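Local coordinates for protein galactose mutarotase related enzyme (Lactobacillus acidophilus, PDB 3DCD) that is related to galactose mutarotases and probably binds a carbohydrate, perhaps interconverting sugar anomers, although its own activity is not established, at residues A[66-71]-A[104-109]. Numbering follows the deposited sequence.
Sequences KTYHLG and VYPFKF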
ATOM      1  N   LYS A  66     -17.841 -22.653   6.088  1.00 16.78           N
ATOM      2  CA  LYS A  66     -18.628 -22.008   5.035  1.00 16.42           C
ATOM      3  C   LYS A  66     -17.676 -21.352   4.054  1.00 16.99           C
ATOM      4  O   LYS A  66     -16.656 -20.795   4.461  1.00 16.72           O
ATOM      5  CB  LYS A  66     -19.600 -20.982   5.636  1.00 16.53           C
ATOM      6  CG  LYS A  66     -20.513 -20.275   4.608  1.00 16.22           C
ATOM      7  CD  LYS A  66     -21.550 -19.401   5.293  1.00 15.17           C
ATOM      8  CE  LYS A  66     -22.124 -18.368   4.323  1.00 14.10           C
ATOM      9  NZ  LYS A  66     -23.248 -17.571   4.936  1.00 11.82           N
ATOM     10  N   THR A  67     -18.002 -21.434   2.762  1.00 17.01           N
ATOM     11  CA  THR A  67     -17.134 -20.862   1.728  1.00 17.03           C
ATOM     12  C   THR A  67     -17.551 -19.441   1.351  1.00 17.00           C
ATOM     13  O   THR A  67     -18.722 -19.170   1.099  1.00 16.54           O
ATOM     14  CB  THR A  67     -17.061 -21.750   0.458  1.00 17.43           C
ATOM     15  OG1 THR A  67     -16.718 -23.089   0.831  1.00 17.56           O
ATOM     16  CG2 THR A  67     -16.019 -21.216  -0.539  1.00 17.11           C
ATOM     17  N   TYR A  68     -16.559 -18.557   1.307  1.00 16.84           N
ATOM     18  CA  TYR A  68     -16.727 -17.172   0.900  1.00 17.31           C
ATOM     19  C   TYR A  68     -15.845 -16.852  -0.301  1.00 17.79           C
ATOM     20  O   TYR A  68     -14.814 -17.496  -0.509  1.00 18.13           O
ATOM     21  CB  TYR A  68     -16.317 -16.262   2.055  1.00 17.04           C
ATOM     22  CG  TYR A  68     -17.201 -16.419   3.258  1.00 16.94           C
ATOM     23  CD1 TYR A  68     -16.909 -17.358   4.247  1.00 16.49           C
ATOM     24  CD2 TYR A  68     -18.344 -15.647   3.401  1.00 15.91           C
ATOM     25  CE1 TYR A  68     -17.727 -17.515   5.344  1.00 16.23           C
ATOM     26  CE2 TYR A  68     -19.165 -15.794   4.511  1.00 15.08           C
ATOM     27  CZ  TYR A  68     -18.852 -16.723   5.475  1.00 16.71           C
ATOM     28  OH  TYR A  68     -19.673 -16.865   6.571  1.00 17.95           O
ATOM     29  N   HIS A  69     -16.237 -15.826  -1.056  1.00 17.53           N
ATOM     30  CA  HIS A  69     -15.537 -15.430  -2.266  1.00 17.47           C
ATOM     31  C   HIS A  69     -15.116 -13.976  -2.169  1.00 17.46           C
ATOM     32  O   HIS A  69     -15.937 -13.079  -1.952  1.00 16.90           O
ATOM     33  CB  HIS A  69     -16.428 -15.699  -3.477  1.00 18.33           C
ATOM     34  CG  HIS A  69     -16.935 -17.108  -3.519  1.00 19.50           C
ATOM     35  ND1 HIS A  69     -16.205 -18.142  -4.065  1.00 20.08           N
ATOM     36  CD2 HIS A  69     -18.059 -17.668  -3.013  1.00 21.06           C
ATOM     37  CE1 HIS A  69     -16.874 -19.270  -3.928  1.00 21.47           C
ATOM     38  NE2 HIS A  69     -18.004 -19.011  -3.295  1.00 20.91           N
ATOM     39  N   LEU A  70     -13.816 -13.752  -2.291  1.00 16.66           N
ATOM     40  CA  LEU A  70     -13.249 -12.440  -2.086  1.00 16.37           C
ATOM     41  C   LEU A  70     -12.074 -12.257  -3.023  1.00 17.12           C
ATOM     42  O   LEU A  70     -11.177 -13.088  -3.059  1.00 16.68           O
ATOM     43  CB  LEU A  70     -12.790 -12.282  -0.625  1.00 16.13           C
ATOM     44  CG  LEU A  70     -12.370 -10.881  -0.167  1.00 16.36           C
ATOM     45  CD1 LEU A  70     -13.527  -9.878  -0.351  1.00 17.35           C
ATOM     46  CD2 LEU A  70     -11.878 -10.905   1.251  1.00 15.57           C
ATOM     47  N   GLY A  71     -12.082 -11.158  -3.764  1.00 17.72           N
ATOM     48  CA  GLY A  71     -11.057 -10.895  -4.760  1.00 18.36           C
ATOM     49  C   GLY A  71      -9.784 -10.316  -4.171  1.00 18.86           C
ATOM     50  O   GLY A  71      -9.725  -9.927  -2.985  1.00 18.65           O
ATOM     51  N   VAL A 104     -19.348 -11.535   1.807  1.00 14.57           N
ATOM     52  CA  VAL A 104     -18.031 -12.017   1.388  1.00 14.62           C
ATOM     53  C   VAL A 104     -17.049 -12.044   2.558  1.00 14.79           C
ATOM     54  O   VAL A 104     -15.915 -12.500   2.417  1.00 14.51           O
ATOM     55  CB  VAL A 104     -17.433 -11.146   0.218  1.00 14.00           C
ATOM     56  CG1 VAL A 104     -18.365 -11.138  -0.984  1.00 15.78           C
ATOM     57  CG2 VAL A 104     -17.156  -9.713   0.674  1.00 13.96           C
ATOM     58  N   TYR A 105     -17.496 -11.548   3.713  1.00 15.12           N
ATOM     59  CA  TYR A 105     -16.610 -11.351   4.857  1.00 15.63           C
ATOM     60  C   TYR A 105     -17.473 -11.245   6.131  1.00 16.22           C
ATOM     61  O   TYR A 105     -18.058 -10.187   6.413  1.00 15.76           O
ATOM     62  CB  TYR A 105     -15.744 -10.103   4.626  1.00 16.17           C
ATOM     63  CG  TYR A 105     -14.666  -9.905   5.678  1.00 15.89           C
ATOM     64  CD1 TYR A 105     -13.583 -10.782   5.767  1.00 15.35           C
ATOM     65  CD2 TYR A 105     -14.743  -8.844   6.587  1.00 14.71           C
ATOM     66  CE1 TYR A 105     -12.597 -10.615   6.748  1.00 15.58           C
ATOM     67  CE2 TYR A 105     -13.768  -8.674   7.574  1.00 16.27           C
ATOM     68  CZ  TYR A 105     -12.700  -9.561   7.645  1.00 16.03           C
ATOM     69  OH  TYR A 105     -11.725  -9.404   8.623  1.00 16.73           O
ATOM     70  N   PRO A 106     -17.569 -12.348   6.903  1.00 16.74           N
ATOM     71  CA  PRO A 106     -18.629 -12.496   7.920  1.00 17.19           C
ATOM     72  C   PRO A 106     -18.237 -11.834   9.239  1.00 17.53           C
ATOM     73  O   PRO A 106     -18.267 -12.474  10.299  1.00 17.76           O
ATOM     74  CB  PRO A 106     -18.736 -14.018   8.088  1.00 17.78           C
ATOM     75  CG  PRO A 106     -17.360 -14.518   7.801  1.00 16.74           C
ATOM     76  CD  PRO A 106     -16.676 -13.524   6.873  1.00 17.32           C
ATOM     77  N   PHE A 107     -17.834 -10.570   9.151  1.00 17.11           N
ATOM     78  CA  PHE A 107     -17.410  -9.806  10.313  1.00 17.26           C
ATOM     79  C   PHE A 107     -18.004  -8.417  10.312  1.00 17.27           C
ATOM     80  O   PHE A 107     -18.237  -7.814   9.249  1.00 17.55           O
ATOM     81  CB  PHE A 107     -15.884  -9.722  10.379  1.00 17.06           C
ATOM     82  CG  PHE A 107     -15.223 -11.053  10.545  1.00 17.43           C
ATOM     83  CD1 PHE A 107     -15.195 -11.679  11.790  1.00 17.41           C
ATOM     84  CD2 PHE A 107     -14.659 -11.703   9.450  1.00 17.57           C
ATOM     85  CE1 PHE A 107     -14.591 -12.919  11.944  1.00 17.93           C
ATOM     86  CE2 PHE A 107     -14.054 -12.947   9.598  1.00 18.50           C
ATOM     87  CZ  PHE A 107     -14.006 -13.547  10.850  1.00 17.51           C
ATOM     88  N   LYS A 108     -18.260  -7.920  11.518  1.00 16.60           N
ATOM     89  CA  LYS A 108     -18.672  -6.546  11.710  1.00 16.22           C
ATOM     90  C   LYS A 108     -17.446  -5.756  12.149  1.00 15.62           C
ATOM     91  O   LYS A 108     -16.653  -6.243  12.950  1.00 15.31           O
ATOM     92  CB  LYS A 108     -19.773  -6.470  12.765  1.00 16.43           C
ATOM     93  CG  LYS A 108     -21.029  -7.260  12.401  1.00 15.66           C
ATOM     94  CD  LYS A 108     -22.140  -7.082  13.446  1.00 17.95           C
ATOM     95  CE  LYS A 108     -22.740  -5.664  13.455  1.00 21.19           C
ATOM     96  NZ  LYS A 108     -23.270  -5.188  12.135  1.00 22.07           N
ATOM     97  N   PHE A 109     -17.282  -4.545  11.623  1.00 15.41           N
ATOM     98  CA  PHE A 109     -16.069  -3.774  11.900  1.00 15.43           C
ATOM     99  C   PHE A 109     -16.303  -2.287  11.709  1.00 15.61           C
ATOM    100  O   PHE A 109     -17.292  -1.873  11.093  1.00 14.89           O
ATOM    101  CB  PHE A 109     -14.929  -4.227  10.965  1.00 16.35           C
ATOM    102  CG  PHE A 109     -15.254  -4.051   9.492  1.00 17.16           C
ATOM    103  CD1 PHE A 109     -15.806  -5.099   8.758  1.00 18.76           C
ATOM    104  CD2 PHE A 109     -15.042  -2.830   8.854  1.00 16.79           C
ATOM    105  CE1 PHE A 109     -16.136  -4.932   7.409  1.00 17.02           C
ATOM    106  CE2 PHE A 109     -15.370  -2.653   7.509  1.00 15.43           C
ATOM    107  CZ  PHE A 109     -15.914  -3.709   6.788  1.00 17.01           C
TER
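Pro106 lies over one face of the Tyr68 ring in a CH-pi contact, its CD 4.2 Å from the ring centroid and 14° off the ring normal. CD alone lies over the ring, offset toward its rim; CG, 3.5 Å from Tyr68 CZ, and CB, 3.4 Å from Tyr68 OH, extend past the rim toward the phenol oxygen. The C-N link from Val104 to Tyr105 meets the same ring obliquely near CD2. Within 104-109, Phe107 CD2 lies over one face of the Tyr105 ring, toward its rim, while Tyr105 CD1 meets the Phe107 ring at its edge, in plane. Pro106 centres an inverse gamma turn, closed by Phe107 N donating to Tyr105 O (2.8 Å). Tyr68 CG is anti to the carbonyl carbon (chi1 -64°), beside the backbone N. Val104 CG1 rests 3.3 Å from His69 O, while its CG2 meets Leu70 CD1 at 3.8 Å, the side chains crossing at about a right angle. No hydrogen bond joins the segments directly; Val104 O is instead bonded to Tyr61 OH, and the Tyr61 ring also meets that of Tyr68. The contact thus packs the antiparallel hairpin of 60-63 and 66-69 against the loop leading from helix 99-104 into strand 109-118 of the large antiparallel sheet.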